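Local coordinates for ADP-ribose pyrophosphatase MutT (PDB 4KYX), which probably hydrolyses a pyrophosphate bond in nucleotides such as ADP-ribose or 8-oxo-dGTP, as a magnesium-dependent Nudix enzyme, at residues I21-K32 with V114-L125. Numbering follows the deposited sequence.
Sequences IFNNRNEILLGK and VENWQWFALDNL
The indole of W119 is clamped between N23 and L29. L29 CD1 sits over the centre of one face, 3.5 Å from the centroid of the W119 six-membered ring, a CH-pi contact. On the opposite face lies N23, with its CB 3.7 Å from the same W119 centroid. Its amide slides along the ring, the two planes 31° apart, and N23 ND2 stands 3.4 Å from W119 CD2. That amide is held at both ends. N23 ND2 gives a straight bond in its own plane to the anti lone pair of E27 OE1 (2.8 Å), while N23 OD1 takes the backbone N of E27 from above the carbonyl plane. With chi1 at 69°, N23 CG lies between the backbone N and the carbonyl carbon, which brings OD1 to the N of E27 and, weakly, to that of R25, at the type I turn 23-26. I21 O meets the edge of the indole.

L29 is forked between two tryptophans: its CD2 reaches W117 CE3 at 3.5 Å. W117 lies across G31, whose CA packs against one face of the ring, and V114 CG1 comes over the same face. On the other side of the sheet, L30 CD1 touches F120 CD1 at 3.8 Å, and I28 CD1 meets L125 CD2 at 3.6 Å.

Antiparallel backbone bonds join I28 to F120 and L30 to Q118 in both directions. A water bridges N26 O and L122 N.

The contact pairs edge strand 116-120 with strand 28-34, the central strand of the smaller, three-stranded sheet of the Nudix fold; strand 40-43 lies beyond it. Helix 55-67 packs against I21, L29 and W117. Helix 131-137 meets L30 and L125 on the other face.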
loop_
_atom_site.group_PDB
_atom_site.type_symbol
_atom_site.label_atom_id
_atom_site.label_comp_id
_atom_site.label_asym_id
_atom_site.label_seq_id
_atom_site.Cartn_x
_atom_site.Cartn_y
_atom_site.Cartn_z
ATOM N N ILE A 21 0.822 -11.885 -13.466
ATOM C CA ILE A 21 1.735 -12.915 -13.911
ATOM C C ILE A 21 1.664 -12.935 -15.421
ATOM O O ILE A 21 0.554 -13.067 -16.010
ATOM C CB ILE A 21 1.319 -14.321 -13.467
ATOM C CG1 ILE A 21 1.126 -14.406 -11.966
ATOM C CG2 ILE A 21 2.366 -15.334 -13.913
ATOM C CD1 ILE A 21 0.283 -15.594 -11.579
ATOM N N PHE A 22 2.837 -12.782 -16.030
ATOM C CA PHE A 22 2.975 -12.763 -17.485
ATOM C C PHE A 22 3.606 -14.017 -18.021
ATOM O O PHE A 22 4.467 -14.621 -17.387
ATOM C CB PHE A 22 3.816 -11.597 -17.953
ATOM C CG PHE A 22 3.142 -10.275 -17.860
ATOM C CD1 PHE A 22 2.919 -9.661 -16.649
ATOM C CD2 PHE A 22 2.757 -9.605 -19.008
ATOM C CE1 PHE A 22 2.294 -8.431 -16.580
ATOM C CE2 PHE A 22 2.153 -8.363 -18.938
ATOM C CZ PHE A 22 1.917 -7.772 -17.727
ATOM N N ASN A 23 3.179 -14.418 -19.214
ATOM C CA ASN A 23 3.788 -15.561 -19.927
ATOM C C ASN A 23 4.768 -15.062 -20.995
ATOM O O ASN A 23 4.982 -13.878 -21.108
ATOM C CB ASN A 23 2.707 -16.538 -20.487
ATOM C CG ASN A 23 1.868 -15.962 -21.630
ATOM O OD1 ASN A 23 2.125 -14.893 -22.205
ATOM N ND2 ASN A 23 0.811 -16.675 -21.937
ATOM N N ASN A 24 5.361 -15.956 -21.791
ATOM C CA ASN A 24 6.240 -15.525 -22.886
ATOM C C ASN A 24 5.619 -14.642 -24.001
ATOM O O ASN A 24 6.336 -13.908 -24.697
ATOM C CB ASN A 24 6.905 -16.764 -23.492
ATOM C CG ASN A 24 7.734 -17.532 -22.453
ATOM O OD1 ASN A 24 8.147 -16.961 -21.437
ATOM N ND2 ASN A 24 7.987 -18.815 -22.705
ATOM N N ARG A 25 4.304 -14.714 -24.176
ATOM C CA ARG A 25 3.598 -13.876 -25.144
ATOM C C ARG A 25 3.116 -12.567 -24.508
ATOM O O ARG A 25 2.267 -11.868 -25.075
ATOM C CB ARG A 25 2.393 -14.649 -25.715
ATOM N N ASN A 26 3.600 -12.254 -23.304
ATOM C CA ASN A 26 3.125 -11.081 -22.571
ATOM C C ASN A 26 1.612 -10.984 -22.313
ATOM O O ASN A 26 1.045 -9.889 -22.110
ATOM C CB ASN A 26 3.657 -9.793 -23.213
ATOM C CG ASN A 26 5.166 -9.797 -23.301
ATOM O OD1 ASN A 26 5.854 -10.430 -22.490
ATOM N ND2 ASN A 26 5.692 -9.126 -24.306
ATOM N N GLU A 27 0.995 -12.145 -22.211
ATOM C CA GLU A 27 -0.356 -12.260 -21.721
ATOM C C GLU A 27 -0.329 -12.373 -20.194
ATOM O O GLU A 27 0.630 -12.900 -19.603
ATOM C CB GLU A 27 -1.043 -13.488 -22.324
ATOM C CG GLU A 27 -0.872 -13.569 -23.841
ATOM C CD GLU A 27 -1.376 -14.870 -24.427
ATOM O OE1 GLU A 27 -1.101 -15.970 -23.877
ATOM O OE2 GLU A 27 -2.009 -14.804 -25.499
ATOM N N ILE A 28 -1.416 -11.977 -19.584
ATOM C CA ILE A 28 -1.542 -12.039 -18.123
ATOM C C ILE A 28 -2.538 -13.107 -17.696
ATOM O O ILE A 28 -3.535 -13.458 -18.416
ATOM C CB ILE A 28 -1.966 -10.703 -17.511
ATOM C CG1 ILE A 28 -3.326 -10.301 -18.077
ATOM C CG2 ILE A 28 -0.922 -9.638 -17.791
ATOM C CD1 ILE A 28 -3.897 -9.107 -17.363
ATOM N N LEU A 29 -2.260 -13.679 -16.541
ATOM C CA LEU A 29 -3.027 -14.814 -16.042
ATOM C C LEU A 29 -4.133 -14.231 -15.176
ATOM O O LEU A 29 -3.861 -13.438 -14.292
ATOM C CB LEU A 29 -2.141 -15.752 -15.203
ATOM C CG LEU A 29 -2.841 -17.078 -14.855
ATOM C CD1 LEU A 29 -2.817 -17.947 -16.111
ATOM C CD2 LEU A 29 -2.280 -17.826 -13.668
ATOM N N LEU A 30 -5.366 -14.627 -15.435
ATOM C CA LEU A 30 -6.496 -14.276 -14.589
ATOM C C LEU A 30 -7.270 -15.513 -14.217
ATOM O O LEU A 30 -7.424 -16.488 -15.043
ATOM C CB LEU A 30 -7.431 -13.273 -15.274
ATOM C CG LEU A 30 -6.825 -11.907 -15.688
ATOM C CD1 LEU A 30 -7.872 -11.137 -16.467
ATOM C CD2 LEU A 30 -6.293 -11.115 -14.514
ATOM N N GLY A 31 -7.832 -15.456 -12.997
ATOM C CA GLY A 31 -8.629 -16.528 -12.402
ATOM C C GLY A 31 -10.081 -16.167 -12.338
ATOM O O GLY A 31 -10.429 -15.067 -11.836
ATOM N N LYS A 32 -10.917 -17.021 -12.914
ATOM C CA LYS A 32 -12.362 -16.840 -12.836
ATOM C C LYS A 32 -12.953 -17.323 -11.517
ATOM O O LYS A 32 -12.773 -18.476 -11.105
ATOM C CB LYS A 32 -13.133 -17.459 -14.019
ATOM C CG LYS A 32 -14.572 -16.895 -14.162
ATOM C CD LYS A 32 -15.339 -17.447 -15.337
ATOM C CE LYS A 32 -15.582 -18.975 -15.158
ATOM N NZ LYS A 32 -16.529 -19.488 -16.151
ATOM N N VAL A 114 -11.147 -20.888 -7.290
ATOM C CA VAL A 114 -11.088 -20.395 -8.661
ATOM C C VAL A 114 -11.620 -21.480 -9.597
ATOM O O VAL A 114 -11.192 -22.632 -9.534
ATOM C CB VAL A 114 -9.638 -20.076 -9.034
ATOM C CG1 VAL A 114 -9.466 -19.723 -10.500
ATOM C CG2 VAL A 114 -9.114 -18.997 -8.119
ATOM N N GLU A 115 -12.528 -21.114 -10.475
ATOM C CA GLU A 115 -13.064 -22.086 -11.441
ATOM C C GLU A 115 -11.986 -22.574 -12.403
ATOM O O GLU A 115 -11.777 -23.796 -12.601
ATOM C CB GLU A 115 -14.241 -21.439 -12.180
ATOM C CG GLU A 115 -14.996 -22.398 -13.107
ATOM C CD GLU A 115 -15.624 -23.584 -12.390
ATOM O OE1 GLU A 115 -16.321 -23.332 -11.377
ATOM O OE2 GLU A 115 -15.492 -24.761 -12.871
ATOM N N ASN A 116 -11.311 -21.620 -13.037
ATOM C CA ASN A 116 -10.215 -21.891 -13.918
ATOM C C ASN A 116 -9.351 -20.650 -14.107
ATOM O O ASN A 116 -9.804 -19.557 -13.910
ATOM C CB ASN A 116 -10.742 -22.397 -15.248
ATOM C CG ASN A 116 -11.308 -21.305 -16.092
ATOM O OD1 ASN A 116 -12.440 -20.816 -15.878
ATOM N ND2 ASN A 116 -10.513 -20.884 -17.080
ATOM N N TRP A 117 -8.085 -20.873 -14.433
ATOM C CA TRP A 117 -7.152 -19.820 -14.800
ATOM C C TRP A 117 -7.068 -19.790 -16.322
ATOM O O TRP A 117 -7.309 -20.830 -16.966
ATOM C CB TRP A 117 -5.788 -20.134 -14.211
ATOM C CG TRP A 117 -5.770 -20.080 -12.683
ATOM C CD1 TRP A 117 -5.972 -21.120 -11.845
ATOM C CD2 TRP A 117 -5.559 -18.943 -11.852
ATOM N NE1 TRP A 117 -5.927 -20.716 -10.566
ATOM C CE2 TRP A 117 -5.623 -19.388 -10.530
ATOM C CE3 TRP A 117 -5.380 -17.582 -12.101
ATOM C CZ2 TRP A 117 -5.514 -18.537 -9.462
ATOM C CZ3 TRP A 117 -5.184 -16.750 -11.043
ATOM C CH2 TRP A 117 -5.270 -17.221 -9.739
ATOM N N GLN A 118 -6.768 -18.626 -16.889
ATOM C CA GLN A 118 -6.478 -18.501 -18.317
ATOM C C GLN A 118 -5.611 -17.264 -18.599
ATOM O O GLN A 118 -5.550 -16.335 -17.795
ATOM C CB GLN A 118 -7.800 -18.469 -19.100
ATOM C CG GLN A 118 -7.707 -18.254 -20.600
ATOM C CD GLN A 118 -6.896 -19.332 -21.305
ATOM O OE1 GLN A 118 -5.679 -19.476 -21.071
ATOM N NE2 GLN A 118 -7.542 -20.057 -22.185
ATOM N N TRP A 119 -4.864 -17.329 -19.698
ATOM C CA TRP A 119 -4.017 -16.224 -20.188
ATOM C C TRP A 119 -4.852 -15.288 -21.061
ATOM O O TRP A 119 -5.625 -15.763 -21.915
ATOM C CB TRP A 119 -2.857 -16.809 -20.972
ATOM C CG TRP A 119 -2.000 -17.731 -20.136
ATOM C CD1 TRP A 119 -1.999 -19.084 -20.165
ATOM C CD2 TRP A 119 -1.024 -17.344 -19.134
ATOM N NE1 TRP A 119 -1.067 -19.580 -19.261
ATOM C CE2 TRP A 119 -0.444 -18.535 -18.634
ATOM C CE3 TRP A 119 -0.529 -16.134 -18.695
ATOM C CZ2 TRP A 119 0.531 -18.531 -17.652
ATOM C CZ3 TRP A 119 0.420 -16.128 -17.727
ATOM C CH2 TRP A 119 0.956 -17.305 -17.216
ATOM N N PHE A 120 -4.690 -13.993 -20.887
ATOM C CA PHE A 120 -5.426 -12.962 -21.637
ATOM C C PHE A 120 -4.479 -11.909 -22.148
ATOM O O PHE A 120 -3.604 -11.444 -21.402
ATOM C CB PHE A 120 -6.432 -12.259 -20.748
ATOM C CG PHE A 120 -7.558 -13.142 -20.303
ATOM C CD1 PHE A 120 -7.455 -13.852 -19.134
ATOM C CD2 PHE A 120 -8.714 -13.251 -21.055
ATOM C CE1 PHE A 120 -8.485 -14.646 -18.694
ATOM C CE2 PHE A 120 -9.754 -14.076 -20.633
ATOM C CZ PHE A 120 -9.640 -14.796 -19.460
ATOM N N ALA A 121 -4.672 -11.507 -23.410
ATOM C CA ALA A 121 -3.950 -10.385 -23.957
ATOM C C ALA A 121 -4.462 -9.136 -23.255
ATOM O O ALA A 121 -5.649 -9.031 -22.909
ATOM C CB ALA A 121 -4.173 -10.324 -25.482
ATOM N N LEU A 122 -3.558 -8.187 -23.034
ATOM C CA LEU A 122 -3.918 -6.955 -22.382
ATOM C C LEU A 122 -4.894 -6.112 -23.167
ATOM O O LEU A 122 -5.541 -5.276 -22.592
ATOM C CB LEU A 122 -2.680 -6.141 -22.061
ATOM C CG LEU A 122 -1.839 -6.601 -20.872
ATOM C CD1 LEU A 122 -0.488 -5.914 -20.953
ATOM C CD2 LEU A 122 -2.517 -6.234 -19.547
ATOM N N ASP A 123 -5.022 -6.352 -24.461
ATOM C CA ASP A 123 -6.027 -5.654 -25.269
ATOM C C ASP A 123 -7.294 -6.463 -25.433
ATOM O O ASP A 123 -8.150 -6.127 -26.252
ATOM C CB ASP A 123 -5.444 -5.294 -26.637
ATOM C CG ASP A 123 -4.763 -6.467 -27.305
ATOM O OD1 ASP A 123 -5.446 -7.332 -27.897
ATOM O OD2 ASP A 123 -3.520 -6.523 -27.221
ATOM N N ASN A 124 -7.402 -7.565 -24.694
ATOM C CA ASN A 124 -8.558 -8.419 -24.743
ATOM C C ASN A 124 -8.959 -8.886 -23.348
ATOM O O ASN A 124 -9.351 -10.032 -23.177
ATOM C CB ASN A 124 -8.238 -9.628 -25.629
ATOM C CG ASN A 124 -9.433 -10.514 -25.884
ATOM O OD1 ASN A 124 -10.549 -10.051 -26.012
ATOM N ND2 ASN A 124 -9.188 -11.808 -25.985
ATOM N N LEU A 125 -8.848 -8.011 -22.342
ATOM C CA LEU A 125 -9.245 -8.381 -20.990
ATOM C C LEU A 125 -10.758 -8.516 -20.858
ATOM O O LEU A 125 -11.538 -7.853 -21.561
ATOM C CB LEU A 125 -8.731 -7.381 -19.939
ATOM C CG LEU A 125 -7.234 -7.307 -19.713
ATOM C CD1 LEU A 125 -6.948 -6.460 -18.479
ATOM C CD2 LEU A 125 -6.631 -8.698 -19.592
HETATM O O HOH W 1 -0.823 -8.563 -23.845
HETATM O O HOH W 2 -13.917 -19.637 -17.779
#